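Local atomic coordinates of Crov588 (Cafeteriavirus, PDB entry 6NYR), a protein that is of unknown function but folds as a circular leucine-rich-repeat solenoid built from FNIP repeats, a shape that suggests a binding scaffold. Residues A[129-134]-A[152-157]; A[498-503]-A[520-525]; A[634-639]-A[660-665]. All blocks are in the same frame, centred on the assembly; numbering follows the deposited sequence.

In the fold
From the N terminus the chain coils into a solenoid that bends into a near-complete ring, most turns adding one short parallel strand. Contact 1 comes early: 129-134 meets 152-157 across one turn, after the chain has passed through strand 145-147, and it joins two loops in their Phe-Asn-Gln portion. Contact 2, on the far side of the chain's centre with its own centre about 62 Å away, pairs strand 497-499 with strand 519-521 and follows them into the turns beyond. Contact 3 closes last, where the loop 634-639 receives helix 659-662 of the C-terminal end. The three follow in series, and none nests within or crosses another.

Contact 1. Residues A[129-134]-A[152-157]; sequences EFNQKI and FNQKIV
The rings of Phe130 and Phe152 run alongside each other, with planes 9° apart, yet neither covers the other: they meet rim to rim, CE2 of Phe130 standing 3.7 Å from CD1 of Phe152. Each ring has a backbone nitrogen of its own segment over one face, Gln132 N toward the rim of Phe130 and Gln154 N over the centre of Phe152. At the edge of the Phe152 ring, in its plane, sit the carbonyl oxygen of Gln132, 3.4 Å from Phe152 CE1, and the CD1 methyl of Ile156. The CD1 methyl of Ile134 adds an oblique apolar contact. Phenylalanine suits the buried interior: its flat apolar ring takes a backbone nitrogen on one face and a neighbour at its rim.

Above this layer the polar side chains form a ladder. Asn131, with CG anti to the backbone N (chi1 -173°), brings OD1 to the next turn, where it accepts two bonds: a nearly straight one from Asn153 N (2.7 Å) and a longer one from Gln154 NE2 (3.2 Å). Both donors stand above the carbonyl plane. Gln154, bent at chi2, crosses Asn131 at about a right angle and uses its other end too, OE1 accepting from Lys133 NZ at 3.2 Å. Asparagine and glutamine fit here because a short amide can satisfy a neighbouring main chain while a longer one bridges. A water donates to Ile134 O and Lys155 O and accepts from Val157 N.

The ladder continues on both flanks, Asn109 OD1 receiving Asn131 N and Gln132 NE2, and Asn153 OD1 receiving Asn175 N. Phe130 stacks on Phe126 and Phe152 on Phe148, each within its own turn; the Asn131 bonds and ring contact join the loops after strands 123-125 and 145-147.

Contact 2. Residues A[498-503]-A[520-525]; sequences LELGHD and LIFGTS
Two backbone hydrogen bonds set the parallel register of this leucine-rich-repeat pair: Ile521 N gives to Leu498 O at 3.1 Å, and Leu500 N to Ile521 O at 2.9 Å, each met nearly along the C=O axis. Ile521 thus uses both its N-H and its carbonyl toward the same neighbour. Past the strands, Gly523 CA makes a C-H...O contact of 3.3 Å with Gly501 O; glycine suits position 523 because a beta carbon there would collide with that oxygen. The turn is then gripped by Ser525, whose N and OG (2.8 Å) both donate to His502 O, a small hydroxyl curling back beside its own amide.

On one face of the paired strands Leu498 and Leu520 run alongside each other, CD2 of the former 3.8 Å from CD1 of the latter. On the face bearing Glu499 and Ile521, the glutamate's CG runs along the isoleucine, while its OE1 bonds to Tyr497 OH. Just past the strands, Leu500 CD1 packs on CD1 of the Phe522 ring at 3.7 Å.

Among the polar side chains, His502 ND1 donates to Asp503 OD1 at 2.6 Å, in the ring plane; the carboxylate would be expected to raise the imidazole's pKa and favour its protonated form. Thr524 crosses the ring obliquely near CD2.

Strand 475-477 flanks Leu498 and Glu499, and strand 541-543 receives Leu520, Ile521 and Phe522.

Contact 3. Residues A[634-639]-A[660-665]; sequences WYFNQE and DIILKN
Near the C-terminal end of the leucine-rich-repeat solenoid, a loop of the FNIP repeat meets helix 659-662. Ile662 crosses Phe636 obliquely, its CD1 methyl coming to the edge of the ring near its plane, 4.0 Å from Phe636 CD2. CG1 of Ile662 lies anti to the carbonyl carbon (chi1 -56°) and the chain then runs extended (chi2 166°), carrying CD1 to the ring. A beta-branched aliphatic, limited to few rotamers, suits this buried place, for it fills the flank of a ring that already stacks on Phe632. The main chain follows suit, Ile662 CA making a C-H...O contact of 3.5 Å with Gln638 O.

Farther out, Glu639 and Lys664 extend alongside each other in the same direction, and the methylenes of the lysine pass along the carboxylate, with Lys664 CD 3.4 Å from Glu639 OE2. The charges, too far apart for a salt bridge, may still attract weakly, which fits long, solvent-exposed chains. Asn665 crosses Glu639 obliquely, its amide plane turned 83° from the carboxylate. Lys664 bends at its last torsion, and NZ comes to rest 4.5 Å from Glu639 OE2.

Contact 1. Residues A[129-134]-A[152-157]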
loop_
_atom_site.group_PDB
_atom_site.type_symbol
_atom_site.label_atom_id
_atom_site.label_comp_id
_atom_site.label_asym_id
_atom_site.label_seq_id
_atom_site.Cartn_x
_atom_site.Cartn_y
_atom_site.Cartn_z
ATOM N N GLU A 129 -24.620 -13.811 -11.138
ATOM C CA GLU A 129 -25.456 -14.964 -11.446
ATOM C C GLU A 129 -25.940 -15.006 -12.888
ATOM O O GLU A 129 -26.513 -16.025 -13.296
ATOM C CB GLU A 129 -26.665 -15.006 -10.501
ATOM C CG GLU A 129 -26.293 -15.095 -9.026
ATOM C CD GLU A 129 -25.471 -16.335 -8.706
ATOM O OE1 GLU A 129 -25.802 -17.419 -9.239
ATOM O OE2 GLU A 129 -24.492 -16.225 -7.939
ATOM N N PHE A 130 -25.709 -13.958 -13.676
ATOM C CA PHE A 130 -26.193 -13.967 -15.048
ATOM C C PHE A 130 -25.562 -15.112 -15.828
ATOM O O PHE A 130 -24.337 -15.265 -15.854
ATOM C CB PHE A 130 -25.889 -12.646 -15.745
ATOM C CG PHE A 130 -26.295 -12.629 -17.193
ATOM C CD1 PHE A 130 -27.591 -12.308 -17.555
ATOM C CD2 PHE A 130 -25.387 -12.942 -18.190
ATOM C CE1 PHE A 130 -27.974 -12.294 -18.882
ATOM C CE2 PHE A 130 -25.763 -12.931 -19.521
ATOM C CZ PHE A 130 -27.059 -12.605 -19.869
ATOM N N ASN A 131 -26.406 -15.897 -16.492
ATOM C CA ASN A 131 -25.951 -17.027 -17.288
ATOM C C ASN A 131 -27.029 -17.381 -18.307
ATOM O O ASN A 131 -27.534 -18.508 -18.320
ATOM C CB ASN A 131 -25.638 -18.230 -16.400
ATOM C CG ASN A 131 -25.007 -19.366 -17.178
ATOM O OD1 ASN A 131 -24.471 -19.160 -18.267
ATOM N ND2 ASN A 131 -25.086 -20.571 -16.638
ATOM N N GLN A 132 -27.390 -16.413 -19.148
ATOM C CA GLN A 132 -28.405 -16.582 -20.175
ATOM C C GLN A 132 -27.800 -16.318 -21.550
ATOM O O GLN A 132 -26.797 -15.610 -21.690
ATOM C CB GLN A 132 -29.596 -15.642 -19.945
ATOM C CG GLN A 132 -30.329 -15.888 -18.645
ATOM C CD GLN A 132 -30.899 -17.289 -18.559
ATOM O OE1 GLN A 132 -31.392 -17.838 -19.552
ATOM N NE2 GLN A 132 -30.824 -17.884 -17.376
ATOM N N LYS A 133 -28.441 -16.878 -22.571
ATOM C CA LYS A 133 -27.909 -16.796 -23.923
ATOM C C LYS A 133 -28.007 -15.374 -24.462
ATOM O O LYS A 133 -28.884 -14.594 -24.077
ATOM C CB LYS A 133 -28.649 -17.772 -24.839
ATOM C CG LYS A 133 -28.659 -19.191 -24.281
ATOM C CD LYS A 133 -29.250 -20.216 -25.238
ATOM C CE LYS A 133 -28.942 -21.638 -24.760
ATOM N NZ LYS A 133 -29.208 -21.831 -23.299
ATOM N N ILE A 134 -27.062 -15.035 -25.337
ATOM C CA ILE A 134 -26.999 -13.727 -25.974
ATOM C C ILE A 134 -26.903 -13.945 -27.477
ATOM O O ILE A 134 -25.953 -14.579 -27.954
ATOM C CB ILE A 134 -25.792 -12.910 -25.493
ATOM C CG1 ILE A 134 -25.776 -12.795 -23.975
ATOM C CG2 ILE A 134 -25.808 -11.517 -26.128
ATOM C CD1 ILE A 134 -24.452 -12.304 -23.425
ATOM N N PHE A 152 -21.549 -16.983 -15.952
ATOM C CA PHE A 152 -21.846 -17.014 -17.372
ATOM C C PHE A 152 -21.082 -18.139 -18.056
ATOM O O PHE A 152 -19.846 -18.195 -17.992
ATOM C CB PHE A 152 -21.497 -15.690 -18.031
ATOM C CG PHE A 152 -21.802 -15.664 -19.495
ATOM C CD1 PHE A 152 -23.110 -15.519 -19.931
ATOM C CD2 PHE A 152 -20.797 -15.801 -20.434
ATOM C CE1 PHE A 152 -23.406 -15.497 -21.275
ATOM C CE2 PHE A 152 -21.089 -15.778 -21.787
ATOM C CZ PHE A 152 -22.398 -15.628 -22.204
ATOM N N ASN A 153 -21.812 -19.026 -18.719
ATOM C CA ASN A 153 -21.204 -20.085 -19.507
ATOM C C ASN A 153 -22.144 -20.441 -20.659
ATOM O O ASN A 153 -22.672 -21.548 -20.754
ATOM C CB ASN A 153 -20.885 -21.301 -18.641
ATOM C CG ASN A 153 -20.064 -22.331 -19.385
ATOM O OD1 ASN A 153 -19.469 -22.031 -20.422
ATOM N ND2 ASN A 153 -20.038 -23.552 -18.872
ATOM N N GLN A 154 -22.369 -19.488 -21.562
ATOM C CA GLN A 154 -23.199 -19.701 -22.739
ATOM C C GLN A 154 -22.372 -19.454 -23.994
ATOM O O GLN A 154 -21.398 -18.694 -23.976
ATOM C CB GLN A 154 -24.429 -18.780 -22.739
ATOM C CG GLN A 154 -25.376 -19.017 -21.574
ATOM C CD GLN A 154 -25.916 -20.433 -21.541
ATOM O OE1 GLN A 154 -26.187 -21.034 -22.582
ATOM N NE2 GLN A 154 -26.055 -20.980 -20.345
ATOM N N LYS A 155 -22.765 -20.102 -25.086
ATOM C CA LYS A 155 -22.017 -19.972 -26.328
ATOM C C LYS A 155 -22.075 -18.535 -26.839
ATOM O O LYS A 155 -23.067 -17.824 -26.661
ATOM C CB LYS A 155 -22.569 -20.929 -27.388
ATOM C CG LYS A 155 -22.248 -22.402 -27.145
ATOM C CD LYS A 155 -23.223 -23.326 -27.875
ATOM C CE LYS A 155 -22.872 -24.791 -27.639
ATOM N NZ LYS A 155 -23.919 -25.719 -28.149
ATOM N N ILE A 156 -20.983 -18.110 -27.468
ATOM C CA ILE A 156 -20.897 -16.836 -28.179
ATOM C C ILE A 156 -20.573 -17.160 -29.631
ATOM O O ILE A 156 -19.513 -17.732 -29.923
ATOM C CB ILE A 156 -19.849 -15.894 -27.571
ATOM C CG1 ILE A 156 -20.233 -15.532 -26.135
ATOM C CG2 ILE A 156 -19.716 -14.615 -28.386
ATOM C CD1 ILE A 156 -19.498 -16.289 -25.085
ATOM N N VAL A 157 -21.482 -16.799 -30.534
ATOM C CA VAL A 157 -21.310 -17.091 -31.952
ATOM C C VAL A 157 -21.050 -15.815 -32.742
ATOM O O VAL A 157 -20.903 -14.731 -32.167
ATOM C CB VAL A 157 -22.542 -17.839 -32.500
ATOM C CG1 VAL A 157 -22.735 -19.156 -31.759
ATOM C CG2 VAL A 157 -23.795 -16.969 -32.392
HETATM O O HOH W 1 -24.313 -16.206 -29.037
#

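Contact 2. Residues A[498-503]-A[520-525]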
loop_
_atom_site.group_PDB
_atom_site.type_symbol
_atom_site.label_atom_id
_atom_site.label_comp_id
_atom_site.label_asym_id
_atom_site.label_seq_id
_atom_site.Cartn_x
_atom_site.Cartn_y
_atom_site.Cartn_z
ATOM N N LEU A 498 15.140 11.389 17.207
ATOM C CA LEU A 498 15.669 10.408 18.147
ATOM C C LEU A 498 14.503 9.586 18.672
ATOM O O LEU A 498 13.616 10.126 19.340
ATOM C CB LEU A 498 16.404 11.085 19.306
ATOM C CG LEU A 498 16.855 10.178 20.453
ATOM C CD1 LEU A 498 17.925 9.198 19.988
ATOM C CD2 LEU A 498 17.349 10.999 21.642
ATOM N N GLU A 499 14.517 8.290 18.389
ATOM C CA GLU A 499 13.491 7.369 18.858
ATOM C C GLU A 499 14.134 6.379 19.822
ATOM O O GLU A 499 15.052 5.642 19.446
ATOM C CB GLU A 499 12.833 6.629 17.698
ATOM C CG GLU A 499 11.687 5.723 18.142
ATOM C CD GLU A 499 11.029 4.983 16.996
ATOM O OE1 GLU A 499 11.085 5.477 15.849
ATOM O OE2 GLU A 499 10.457 3.901 17.250
ATOM N N LEU A 500 13.655 6.374 21.059
ATOM C CA LEU A 500 14.097 5.446 22.085
ATOM C C LEU A 500 13.174 4.237 22.095
ATOM O O LEU A 500 11.996 4.331 21.740
ATOM C CB LEU A 500 14.103 6.144 23.440
ATOM C CG LEU A 500 15.099 7.310 23.430
ATOM C CD1 LEU A 500 14.665 8.426 24.366
ATOM C CD2 LEU A 500 16.500 6.825 23.786
ATOM N N GLY A 501 13.723 3.092 22.497
ATOM C CA GLY A 501 13.042 1.825 22.371
ATOM C C GLY A 501 12.294 1.400 23.623
ATOM O O GLY A 501 12.158 2.143 24.596
ATOM N N HIS A 502 11.795 0.164 23.573
ATOM C CA HIS A 502 10.922 -0.342 24.624
ATOM C C HIS A 502 11.551 -0.187 26.001
ATOM O O HIS A 502 10.925 0.340 26.928
ATOM C CB HIS A 502 10.592 -1.818 24.365
ATOM C CG HIS A 502 9.673 -2.413 25.387
ATOM N ND1 HIS A 502 10.125 -2.941 26.579
ATOM C CD2 HIS A 502 8.326 -2.554 25.400
ATOM C CE1 HIS A 502 9.095 -3.380 27.281
ATOM N NE2 HIS A 502 7.993 -3.159 26.588
ATOM N N ASP A 503 12.796 -0.640 26.151
ATOM C CA ASP A 503 13.376 -0.793 27.475
ATOM C C ASP A 503 14.018 0.478 28.015
ATOM O O ASP A 503 14.287 0.545 29.219
ATOM C CB ASP A 503 14.445 -1.896 27.473
ATOM C CG ASP A 503 13.872 -3.284 27.301
ATOM O OD1 ASP A 503 12.634 -3.429 27.195
ATOM O OD2 ASP A 503 14.679 -4.239 27.274
ATOM N N LEU A 520 11.191 13.917 19.378
ATOM C CA LEU A 520 11.624 13.007 20.434
ATOM C C LEU A 520 10.509 12.009 20.705
ATOM O O LEU A 520 9.356 12.401 20.915
ATOM C CB LEU A 520 11.990 13.768 21.709
ATOM C CG LEU A 520 12.538 12.917 22.850
ATOM C CD1 LEU A 520 13.742 12.099 22.396
ATOM C CD2 LEU A 520 12.903 13.788 24.043
ATOM N N ILE A 521 10.860 10.726 20.711
ATOM C CA ILE A 521 9.906 9.639 20.882
ATOM C C ILE A 521 10.402 8.756 22.017
ATOM O O ILE A 521 11.477 8.154 21.907
ATOM C CB ILE A 521 9.756 8.796 19.596
ATOM C CG1 ILE A 521 9.380 9.672 18.400
ATOM C CG2 ILE A 521 8.754 7.663 19.829
ATOM C CD1 ILE A 521 7.956 10.148 18.381
ATOM N N PHE A 522 9.634 8.681 23.098
ATOM C CA PHE A 522 9.955 7.778 24.192
ATOM C C PHE A 522 9.276 6.432 23.985
ATOM O O PHE A 522 8.152 6.357 23.479
ATOM C CB PHE A 522 9.533 8.377 25.531
ATOM C CG PHE A 522 10.461 9.441 26.034
ATOM C CD1 PHE A 522 11.723 9.112 26.497
ATOM C CD2 PHE A 522 10.077 10.769 26.041
ATOM C CE1 PHE A 522 12.581 10.083 26.964
ATOM C CE2 PHE A 522 10.935 11.751 26.502
ATOM C CZ PHE A 522 12.187 11.408 26.964
ATOM N N GLY A 523 9.968 5.371 24.376
ATOM C CA GLY A 523 9.437 4.032 24.270
ATOM C C GLY A 523 8.543 3.655 25.440
ATOM O O GLY A 523 8.219 4.457 26.318
ATOM N N THR A 524 8.153 2.379 25.442
ATOM C CA THR A 524 7.206 1.871 26.427
ATOM C C THR A 524 7.616 2.228 27.849
ATOM O O THR A 524 6.807 2.732 28.637
ATOM C CB THR A 524 7.090 0.348 26.281
ATOM O OG1 THR A 524 6.532 0.023 25.003
ATOM C CG2 THR A 524 6.236 -0.251 27.389
ATOM N N SER A 525 8.876 1.982 28.193
ATOM C CA SER A 525 9.266 1.904 29.592
ATOM C C SER A 525 9.704 3.229 30.195
ATOM O O SER A 525 9.763 3.333 31.426
ATOM C CB SER A 525 10.400 0.886 29.759
ATOM O OG SER A 525 9.966 -0.416 29.407
#

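Contact 3. Residues A[634-639]-A[660-665]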
loop_
_atom_site.group_PDB
_atom_site.type_symbol
_atom_site.label_atom_id
_atom_site.label_comp_id
_atom_site.label_asym_id
_atom_site.label_seq_id
_atom_site.Cartn_x
_atom_site.Cartn_y
_atom_site.Cartn_z
ATOM N N TRP A 634 -14.191 7.883 25.051
ATOM C CA TRP A 634 -15.342 7.013 25.284
ATOM C C TRP A 634 -16.097 7.416 26.541
ATOM O O TRP A 634 -17.321 7.584 26.515
ATOM C CB TRP A 634 -14.826 5.575 25.380
ATOM C CG TRP A 634 -15.810 4.465 25.238
ATOM C CD1 TRP A 634 -17.133 4.556 24.929
ATOM C CD2 TRP A 634 -15.528 3.068 25.395
ATOM N NE1 TRP A 634 -17.697 3.301 24.890
ATOM C CE2 TRP A 634 -16.729 2.371 25.171
ATOM C CE3 TRP A 634 -14.373 2.340 25.703
ATOM C CZ2 TRP A 634 -16.809 0.980 25.243
ATOM C CZ3 TRP A 634 -14.457 0.963 25.779
ATOM C CH2 TRP A 634 -15.666 0.297 25.553
ATOM N N TYR A 635 -15.382 7.604 27.645
ATOM C CA TYR A 635 -16.015 7.738 28.949
ATOM C C TYR A 635 -16.415 9.172 29.294
ATOM O O TYR A 635 -16.954 9.402 30.382
ATOM C CB TYR A 635 -15.077 7.189 30.038
ATOM C CG TYR A 635 -14.906 5.679 30.023
ATOM C CD1 TYR A 635 -15.618 4.886 29.135
ATOM C CD2 TYR A 635 -14.041 5.050 30.909
ATOM C CE1 TYR A 635 -15.469 3.509 29.122
ATOM C CE2 TYR A 635 -13.886 3.672 30.905
ATOM C CZ TYR A 635 -14.603 2.907 30.008
ATOM O OH TYR A 635 -14.459 1.539 29.993
ATOM N N PHE A 636 -16.194 10.136 28.400
ATOM C CA PHE A 636 -16.536 11.517 28.713
ATOM C C PHE A 636 -18.050 11.686 28.773
ATOM O O PHE A 636 -18.762 11.366 27.814
ATOM C CB PHE A 636 -15.957 12.475 27.676
ATOM C CG PHE A 636 -16.331 13.915 27.909
ATOM C CD1 PHE A 636 -15.688 14.666 28.879
ATOM C CD2 PHE A 636 -17.334 14.513 27.166
ATOM C CE1 PHE A 636 -16.033 15.990 29.095
ATOM C CE2 PHE A 636 -17.684 15.832 27.378
ATOM C CZ PHE A 636 -17.031 16.573 28.343
ATOM N N ASN A 637 -18.536 12.198 29.898
ATOM C CA ASN A 637 -19.963 12.206 30.206
ATOM C C ASN A 637 -20.316 13.473 30.980
ATOM O O ASN A 637 -20.792 13.437 32.115
ATOM C CB ASN A 637 -20.320 10.950 30.998
ATOM C CG ASN A 637 -21.779 10.578 30.885
ATOM O OD1 ASN A 637 -22.405 10.787 29.844
ATOM N ND2 ASN A 637 -22.337 10.024 31.957
ATOM N N GLN A 638 -20.088 14.637 30.373
ATOM C CA GLN A 638 -20.351 15.916 31.014
ATOM C C GLN A 638 -21.140 16.820 30.077
ATOM O O GLN A 638 -20.971 16.776 28.856
ATOM C CB GLN A 638 -19.047 16.622 31.426
ATOM C CG GLN A 638 -18.171 15.845 32.403
ATOM C CD GLN A 638 -18.855 15.606 33.735
ATOM O OE1 GLN A 638 -18.958 14.471 34.195
ATOM N NE2 GLN A 638 -19.320 16.681 34.367
ATOM N N GLU A 639 -22.009 17.641 30.664
ATOM C CA GLU A 639 -22.778 18.597 29.887
ATOM C C GLU A 639 -21.869 19.693 29.343
ATOM O O GLU A 639 -21.129 20.336 30.093
ATOM C CB GLU A 639 -23.877 19.227 30.752
ATOM C CG GLU A 639 -24.935 18.254 31.277
ATOM C CD GLU A 639 -25.879 18.908 32.286
ATOM O OE1 GLU A 639 -25.563 20.017 32.768
ATOM O OE2 GLU A 639 -26.931 18.314 32.601
ATOM N N ASP A 660 -26.863 12.541 24.141
ATOM C CA ASP A 660 -28.024 13.130 24.800
ATOM C C ASP A 660 -27.645 13.825 26.099
ATOM O O ASP A 660 -28.329 14.765 26.520
ATOM C CB ASP A 660 -29.078 12.055 25.076
ATOM C CG ASP A 660 -29.679 11.482 23.807
ATOM O OD1 ASP A 660 -29.589 12.143 22.750
ATOM O OD2 ASP A 660 -30.247 10.371 23.867
ATOM N N ILE A 661 -26.569 13.384 26.748
ATOM C CA ILE A 661 -26.124 14.027 27.978
ATOM C C ILE A 661 -25.205 15.204 27.679
ATOM O O ILE A 661 -25.246 16.226 28.370
ATOM C CB ILE A 661 -25.430 13.002 28.898
ATOM C CG1 ILE A 661 -26.378 11.861 29.254
ATOM C CG2 ILE A 661 -24.929 13.701 30.162
ATOM C CD1 ILE A 661 -27.280 12.130 30.434
ATOM N N ILE A 662 -24.363 15.077 26.652
ATOM C CA ILE A 662 -23.383 16.118 26.365
ATOM C C ILE A 662 -24.048 17.316 25.707
ATOM O O ILE A 662 -23.668 18.465 25.955
ATOM C CB ILE A 662 -22.256 15.552 25.482
ATOM C CG1 ILE A 662 -21.605 14.341 26.147
ATOM C CG2 ILE A 662 -21.210 16.623 25.190
ATOM C CD1 ILE A 662 -20.719 13.530 25.213
ATOM N N LEU A 663 -25.045 17.066 24.863
ATOM C CA LEU A 663 -25.702 18.106 24.087
ATOM C C LEU A 663 -27.060 18.488 24.661
ATOM O O LEU A 663 -27.863 19.128 23.971
ATOM C CB LEU A 663 -25.839 17.653 22.633
ATOM C CG LEU A 663 -24.525 17.208 21.987
ATOM C CD1 LEU A 663 -24.720 16.813 20.530
ATOM C CD2 LEU A 663 -23.472 18.306 22.102
ATOM N N LYS A 664 -27.326 18.108 25.913
ATOM C CA LYS A 664 -28.570 18.482 26.576
ATOM C C LYS A 664 -28.883 19.958 26.376
ATOM O O LYS A 664 -29.992 20.323 25.967
ATOM C CB LYS A 664 -28.464 18.150 28.067
ATOM C CG LYS A 664 -29.760 18.245 28.855
ATOM C CD LYS A 664 -29.449 18.443 30.339
ATOM C CE LYS A 664 -30.704 18.547 31.191
ATOM N NZ LYS A 664 -31.181 17.215 31.656
ATOM N N ASN A 665 -27.906 20.821 26.648
ATOM C CA ASN A 665 -28.094 22.269 26.638
ATOM C C ASN A 665 -27.513 22.908 25.386
ATOM O O ASN A 665 -26.922 23.990 25.451
ATOM C CB ASN A 665 -27.467 22.891 27.885
ATOM C CG ASN A 665 -27.877 22.182 29.162
ATOM O OD1 ASN A 665 -27.053 21.552 29.830
ATOM N ND2 ASN A 665 -29.152 22.292 29.515
#